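Local structure of B12-binding domain-containing protein (Kitasatospora setae, 6WTE) at residues A228-H233 with G344-E349; S272-I278 with V307-P313. The protein binds cobalamin and a [4Fe-4S] cluster and is a methyltransferase of the radical SAM superfamily, TsrM, that works by non-radical catalysis. One frame throughout, in Å; residues are numbered along the deposited sequence.

Contact 1 of 2, residues A228-H233 with G344-E349. With SF4 (iron/sulfur cluster), chain C; EDO (1,2-ethanediol), chain L.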
loop_
_atom_site.group_PDB
_atom_site.type_symbol
_atom_site.label_atom_id
_atom_site.label_comp_id
_atom_site.label_asym_id
_atom_site.label_seq_id
_atom_site.Cartn_x
_atom_site.Cartn_y
_atom_site.Cartn_z
ATOM N N ALA A 228 -0.691 14.136 -5.435
ATOM C CA ALA A 228 -0.394 15.049 -6.532
ATOM C C ALA A 228 1.091 15.169 -6.840
ATOM O O ALA A 228 1.445 15.844 -7.812
ATOM C CB ALA A 228 -0.972 16.437 -6.237
ATOM N N TYR A 229 1.968 14.539 -6.061
ATOM C CA TYR A 229 3.392 14.580 -6.376
ATOM C C TYR A 229 3.713 13.480 -7.396
ATOM O O TYR A 229 2.820 12.842 -7.959
ATOM C CB TYR A 229 4.225 14.487 -5.100
ATOM C CG TYR A 229 4.198 15.765 -4.277
ATOM C CD1 TYR A 229 3.633 16.927 -4.785
ATOM C CD2 TYR A 229 4.738 15.806 -2.999
ATOM C CE1 TYR A 229 3.605 18.098 -4.044
ATOM C CE2 TYR A 229 4.715 16.969 -2.248
ATOM C CZ TYR A 229 4.147 18.111 -2.774
ATOM O OH TYR A 229 4.122 19.272 -2.036
ATOM N N ARG A 230 4.994 13.258 -7.676
ATOM C CA ARG A 230 5.365 12.312 -8.729
ATOM C C ARG A 230 6.722 11.690 -8.410
ATOM O O ARG A 230 7.639 11.672 -9.238
ATOM C CB ARG A 230 5.367 13.003 -10.093
ATOM C CG ARG A 230 5.353 12.058 -11.296
ATOM C CD ARG A 230 4.081 11.226 -11.358
ATOM N NE ARG A 230 2.885 12.032 -11.599
ATOM C CZ ARG A 230 2.400 12.305 -12.808
ATOM N NH1 ARG A 230 3.011 11.843 -13.888
ATOM N NH2 ARG A 230 1.306 13.040 -12.936
ATOM N N CYS A 231 6.863 11.176 -7.193
ATOM C CA CYS A 231 8.136 10.613 -6.767
ATOM C C CYS A 231 8.514 9.430 -7.652
ATOM O O CYS A 231 7.671 8.597 -7.999
ATOM C CB CYS A 231 8.066 10.196 -5.297
ATOM S SG CYS A 231 7.785 11.599 -4.183
ATOM N N SER A 232 9.796 9.359 -8.013
ATOM C CA SER A 232 10.188 8.465 -9.098
ATOM C C SER A 232 10.007 6.995 -8.740
ATOM O O SER A 232 9.862 6.164 -9.645
ATOM C CB SER A 232 11.638 8.734 -9.511
ATOM O OG SER A 232 12.544 8.306 -8.511
ATOM N N HIS A 233 9.976 6.661 -7.453
ATOM C CA HIS A 233 9.883 5.278 -7.003
ATOM C C HIS A 233 8.458 4.820 -6.737
ATOM O O HIS A 233 8.252 3.645 -6.421
ATOM C CB HIS A 233 10.689 5.103 -5.712
ATOM C CG HIS A 233 10.066 5.771 -4.524
ATOM N ND1 HIS A 233 9.782 7.120 -4.492
ATOM C CD2 HIS A 233 9.648 5.272 -3.335
ATOM C CE1 HIS A 233 9.238 7.427 -3.327
ATOM N NE2 HIS A 233 9.143 6.324 -2.608
ATOM N N GLY A 344 15.284 14.689 -8.709
ATOM C CA GLY A 344 14.663 13.772 -9.646
ATOM C C GLY A 344 13.977 12.578 -9.026
ATOM O O GLY A 344 13.338 11.805 -9.753
ATOM N N TRP A 345 14.073 12.407 -7.706
ATOM C CA TRP A 345 13.474 11.272 -7.013
ATOM C C TRP A 345 12.265 11.723 -6.200
ATOM O O TRP A 345 11.135 11.373 -6.543
ATOM C CB TRP A 345 14.529 10.581 -6.139
ATOM C CG TRP A 345 14.019 9.571 -5.136
ATOM C CD1 TRP A 345 12.783 8.974 -5.102
ATOM C CD2 TRP A 345 14.748 9.040 -4.024
ATOM N NE1 TRP A 345 12.704 8.114 -4.033
ATOM C CE2 TRP A 345 13.896 8.136 -3.355
ATOM C CE3 TRP A 345 16.042 9.240 -3.528
ATOM C CZ2 TRP A 345 14.293 7.437 -2.216
ATOM C CZ3 TRP A 345 16.435 8.541 -2.393
ATOM C CH2 TRP A 345 15.563 7.654 -1.751
ATOM N N LYS A 346 12.464 12.475 -5.120
ATOM C CA LYS A 346 11.344 12.933 -4.293
ATOM C C LYS A 346 10.923 14.294 -4.829
ATOM O O LYS A 346 11.396 15.340 -4.373
ATOM C CB LYS A 346 11.744 12.987 -2.822
ATOM C CG LYS A 346 12.097 11.624 -2.220
ATOM C CD LYS A 346 10.896 10.686 -2.211
ATOM C CE LYS A 346 9.803 11.200 -1.275
ATOM N NZ LYS A 346 10.181 11.110 0.174
ATOM N N VAL A 347 10.049 14.287 -5.840
ATOM C CA VAL A 347 9.742 15.502 -6.582
ATOM C C VAL A 347 8.239 15.671 -6.752
ATOM O O VAL A 347 7.464 14.711 -6.705
ATOM C CB VAL A 347 10.402 15.497 -7.962
ATOM C CG1 VAL A 347 11.903 15.351 -7.839
ATOM C CG2 VAL A 347 9.807 14.348 -8.755
ATOM N N THR A 348 7.847 16.919 -7.006
ATOM C CA THR A 348 6.501 17.253 -7.441
ATOM C C THR A 348 6.320 16.890 -8.913
ATOM O O THR A 348 7.237 16.406 -9.581
ATOM C CB THR A 348 6.224 18.743 -7.263
ATOM O OG1 THR A 348 6.952 19.475 -8.259
ATOM C CG2 THR A 348 6.646 19.220 -5.879
ATOM N N GLU A 349 5.118 17.165 -9.433
ATOM C CA GLU A 349 4.849 16.973 -10.855
ATOM C C GLU A 349 5.678 17.903 -11.725
ATOM O O GLU A 349 5.915 17.598 -12.898
ATOM C CB GLU A 349 3.369 17.191 -11.152
ATOM C CG GLU A 349 2.533 15.936 -11.104
ATOM C CD GLU A 349 1.096 16.198 -11.494
ATOM O OE1 GLU A 349 0.759 17.372 -11.759
ATOM O OE2 GLU A 349 0.308 15.231 -11.542
HETATM FE FE1 SF4 C . 5.887 10.807 -3.197
HETATM FE FE2 SF4 C . 3.141 10.869 -3.202
HETATM FE FE3 SF4 C . 4.440 9.913 -1.022
HETATM FE FE4 SF4 C . 4.452 8.488 -3.319
HETATM S S1 SF4 C . 2.631 8.963 -2.039
HETATM S S2 SF4 C . 6.239 8.904 -1.974
HETATM S S3 SF4 C . 4.489 10.146 -4.889
HETATM S S4 SF4 C . 4.555 12.047 -1.839
HETATM C C1 EDO L . 5.021 10.301 -16.664
HETATM O O1 EDO L . 6.012 10.288 -17.698
HETATM C C2 EDO L . 5.673 9.904 -15.348
HETATM O O2 EDO L . 5.491 10.968 -14.407
HETATM O O HOH W 1 2.780 18.197 -8.049
HETATM O O HOH W 2 0.770 13.201 -9.487
HETATM O O HOH W 3 14.906 8.918 -9.724
#
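Residues 228-233 belong to the cysteine-bearing CxxxCxxC loop of the radical SAM fold, and Cys231 SG binds SF4 FE1 at 2.3 Å. Two backbone hydrogen bonds tie this loop to 344-349: Arg230 N to Val347 O (3.0 Å) and Ser232 N to Trp345 O (2.8 Å). They flank Cys231, whose CA makes a CA-H...O contact with Trp345 O at 3.1 Å. The cysteine backbone is thus held against a second loop while its sulfur faces the cluster.

A salt bridge closes one end, with Arg230 NH2 2.8 Å from Glu349 OE2. Glu349 also pairs with Arg243. Water 1 links Ala228 O to Glu349 N, and water 2 joins Tyr229 O, Arg230 NE and Glu349 OE2.

Aromatic contacts complete the seam. The edge of Trp345 meets the face of His233 in an offset edge-to-face pair, planes at 88°. Thr348 CG2 makes a CH-pi contact over the Tyr229 ring, 4.1 Å from its centroid.

The first loop runs between strand 224-225 and helix 236-240, the second between helices 339-342 and 357-369. Helix 418-427 packs on Arg230 and Ser232 through Pro418 and Met419.

Contact 2 of 2, residues S272-I278 with V307-P313. With SF4 (iron/sulfur cluster), chain C; EDO (1,2-ethanediol), chain G.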
loop_
_atom_site.group_PDB
_atom_site.type_symbol
_atom_site.label_atom_id
_atom_site.label_comp_id
_atom_site.label_asym_id
_atom_site.label_seq_id
_atom_site.Cartn_x
_atom_site.Cartn_y
_atom_site.Cartn_z
ATOM N N SER A 272 -2.295 8.520 1.043
ATOM C CA SER A 272 -0.933 8.422 0.534
ATOM C C SER A 272 0.030 9.170 1.451
ATOM O O SER A 272 1.069 8.633 1.856
ATOM C CB SER A 272 -0.868 8.960 -0.895
ATOM O OG SER A 272 -1.530 8.080 -1.792
ATOM N N GLU A 273 -0.309 10.410 1.800
ATOM C CA GLU A 273 0.476 11.209 2.743
ATOM C C GLU A 273 -0.503 12.080 3.513
ATOM O O GLU A 273 -1.202 12.893 2.903
ATOM C CB GLU A 273 1.512 12.090 2.025
ATOM C CG GLU A 273 2.376 11.381 0.991
ATOM C CD GLU A 273 3.442 10.508 1.614
ATOM O OE1 GLU A 273 3.628 10.580 2.848
ATOM O OE2 GLU A 273 4.111 9.763 0.868
ATOM N N PHE A 274 -0.543 11.941 4.841
ATOM C CA PHE A 274 -1.580 12.643 5.599
ATOM C C PHE A 274 -1.413 14.159 5.520
ATOM O O PHE A 274 -2.410 14.885 5.438
ATOM C CB PHE A 274 -1.593 12.184 7.060
ATOM C CG PHE A 274 -2.638 12.879 7.906
ATOM C CD1 PHE A 274 -3.975 12.838 7.557
ATOM C CD2 PHE A 274 -2.273 13.573 9.051
ATOM C CE1 PHE A 274 -4.940 13.474 8.334
ATOM C CE2 PHE A 274 -3.227 14.212 9.831
ATOM C CZ PHE A 274 -4.561 14.163 9.474
ATOM N N ASN A 275 -0.173 14.663 5.531
ATOM C CA ASN A 275 0.047 16.104 5.595
ATOM C C ASN A 275 0.175 16.771 4.226
ATOM O O ASN A 275 0.398 17.983 4.168
ATOM C CB ASN A 275 1.296 16.431 6.440
ATOM C CG ASN A 275 2.582 15.881 5.836
ATOM O OD1 ASN A 275 2.585 14.832 5.186
ATOM N ND2 ASN A 275 3.687 16.583 6.063
ATOM N N LEU A 276 0.060 16.032 3.129
ATOM C CA LEU A 276 -0.150 16.696 1.852
ATOM C C LEU A 276 -1.635 17.000 1.719
ATOM O O LEU A 276 -2.471 16.343 2.342
ATOM C CB LEU A 276 0.368 15.843 0.693
ATOM C CG LEU A 276 1.877 15.567 0.753
ATOM C CD1 LEU A 276 2.359 14.861 -0.512
ATOM C CD2 LEU A 276 2.683 16.857 0.976
ATOM N N SER A 277 -1.962 18.025 0.938
ATOM C CA SER A 277 -3.275 18.660 1.028
ATOM C C SER A 277 -3.538 19.045 2.489
ATOM O O SER A 277 -4.416 18.510 3.168
ATOM C CB SER A 277 -4.372 17.742 0.471
ATOM O OG SER A 277 -5.534 18.470 0.114
ATOM N N ILE A 278 -2.713 19.977 2.972
ATOM C CA ILE A 278 -2.575 20.195 4.409
ATOM C C ILE A 278 -3.808 20.863 5.001
ATOM O O ILE A 278 -4.145 20.629 6.172
ATOM C CB ILE A 278 -1.299 21.015 4.692
ATOM C CG1 ILE A 278 -1.107 21.229 6.201
ATOM C CG2 ILE A 278 -1.348 22.348 3.964
ATOM C CD1 ILE A 278 -0.755 19.966 6.976
ATOM N N VAL A 307 -0.167 8.397 12.000
ATOM C CA VAL A 307 -0.210 9.026 10.685
ATOM C C VAL A 307 1.109 8.797 9.956
ATOM O O VAL A 307 2.143 8.493 10.556
ATOM C CB VAL A 307 -0.529 10.540 10.768
ATOM C CG1 VAL A 307 -1.855 10.770 11.491
ATOM C CG2 VAL A 307 0.608 11.320 11.468
ATOM N N TYR A 308 1.045 8.920 8.630
ATOM C CA TYR A 308 2.203 8.819 7.751
ATOM C C TYR A 308 2.321 10.128 6.988
ATOM O O TYR A 308 1.335 10.600 6.413
ATOM C CB TYR A 308 2.082 7.645 6.767
ATOM C CG TYR A 308 3.376 7.386 6.026
ATOM C CD1 TYR A 308 3.687 8.072 4.858
ATOM C CD2 TYR A 308 4.300 6.470 6.514
ATOM C CE1 TYR A 308 4.879 7.848 4.193
ATOM C CE2 TYR A 308 5.487 6.237 5.856
ATOM C CZ TYR A 308 5.773 6.929 4.700
ATOM O OH TYR A 308 6.958 6.695 4.043
ATOM N N CYS A 309 3.526 10.704 6.975
ATOM C CA CYS A 309 3.720 12.065 6.501
ATOM C C CYS A 309 4.966 12.159 5.640
ATOM O O CYS A 309 5.860 11.311 5.700
ATOM C CB CYS A 309 3.880 13.069 7.657
ATOM S SG CYS A 309 2.408 13.388 8.623
ATOM N N GLN A 310 5.015 13.215 4.858
ATOM C CA GLN A 310 6.245 13.701 4.254
ATOM C C GLN A 310 6.864 14.751 5.163
ATOM O O GLN A 310 6.200 15.266 6.072
ATOM C CB GLN A 310 5.964 14.287 2.870
ATOM C CG GLN A 310 5.643 13.227 1.824
ATOM C CD GLN A 310 6.816 12.307 1.571
ATOM O OE1 GLN A 310 7.834 12.725 1.017
ATOM N NE2 GLN A 310 6.697 11.056 2.007
ATOM N N PRO A 311 8.151 15.060 4.981
ATOM C CA PRO A 311 8.790 16.033 5.881
ATOM C C PRO A 311 8.164 17.414 5.847
ATOM O O PRO A 311 8.282 18.154 6.830
ATOM C CB PRO A 311 10.241 16.066 5.385
ATOM C CG PRO A 311 10.456 14.733 4.779
ATOM C CD PRO A 311 9.139 14.368 4.134
ATOM N N SER A 312 7.526 17.797 4.747
ATOM C CA SER A 312 6.949 19.120 4.603
ATOM C C SER A 312 5.615 18.982 3.885
ATOM O O SER A 312 5.501 18.180 2.947
ATOM C CB SER A 312 7.879 20.056 3.814
ATOM O OG SER A 312 7.289 21.332 3.631
ATOM N N PRO A 313 4.587 19.745 4.292
ATOM C CA PRO A 313 4.598 20.728 5.377
ATOM C C PRO A 313 4.294 20.100 6.728
ATOM O O PRO A 313 3.342 19.327 6.849
ATOM C CB PRO A 313 3.490 21.697 4.973
ATOM C CG PRO A 313 2.498 20.835 4.230
ATOM C CD PRO A 313 3.285 19.703 3.596
HETATM FE FE1 SF4 C . 5.887 10.807 -3.197
HETATM FE FE2 SF4 C . 3.141 10.869 -3.202
HETATM FE FE3 SF4 C . 4.440 9.913 -1.022
HETATM FE FE4 SF4 C . 4.452 8.488 -3.319
HETATM S S1 SF4 C . 2.631 8.963 -2.039
HETATM S S2 SF4 C . 6.239 8.904 -1.974
HETATM S S3 SF4 C . 4.489 10.146 -4.889
HETATM S S4 SF4 C . 4.555 12.047 -1.839
HETATM C C1 EDO G . 0.466 20.868 0.898
HETATM O O1 EDO G . -0.956 21.032 0.934
HETATM C C2 EDO G . 0.862 20.337 -0.477
HETATM O O2 EDO G . 0.161 19.111 -0.740
#
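Residues 307-309 are the end of strand 304-309, a parallel strand of the radical SAM core, and 272-278 is the loop that leads from the neighbouring parallel strand 266-269 into helix 278-294. The two segments draw closest at Glu273 and Cys309, with CA atoms 5.0 Å apart. One backbone hydrogen bond joins them, Phe274 N to Tyr308 O at 2.8 Å. From Glu273 to Leu276 the loop folds into a type I beta turn. A cis peptide bond precedes Pro313 on the other side.

Asn275 is the main polar link. Its CA-to-CB bond points toward 307-313, and its amide stands in for backbone pairing where the strand has ended. OD1 accepts from Gln310 N at 2.9 Å. ND2 donates to Gln310 O at 2.8 Å and to Pro313 O at 2.9 Å.

Apolar contacts lie to both sides of this amide. Phe274 CD2 meets Val307 CG1 at 3.7 Å. Leu276 CD2 packs on Pro313 CD at 3.9 Å, and Ile278 CB on Pro313 CG at 3.8 Å. Phe318 of helix 316-325 covers Asn275 and Ile278.

Ser272 touches the cobalamin, and its OG bonds to Glu236. Gln310 OE1 is held by Tyr354 and Lys346, while its NE2 gives a weak hydrogen bond to Glu273 OE1 (3.2 Å). The other carboxylate oxygen, Glu273 OE2, ligates the cluster iron SF4 FE3 at 1.9 Å.

In the fold
Both contacts reach the same [4Fe-4S] cluster, and 272-278 and 307-313 lie within the chain loop closed by contact 1. Their centres are 14 Å apart. Contact 2 is buried and includes the end of a parallel strand. Contact 1 joins two loops, is only partly buried and uses bridging waters and a salt bridge. Contact 2 relies instead on an asparagine amide and apolar packing. The iron ligands differ too: a cysteine thiolate in contact 1, a glutamate carboxylate in contact 2. The two meet where Lys346 NZ lies 3.0 Å from Gln310 OE1, a probable hydrogen bond, and where Tyr229 packs on Leu276.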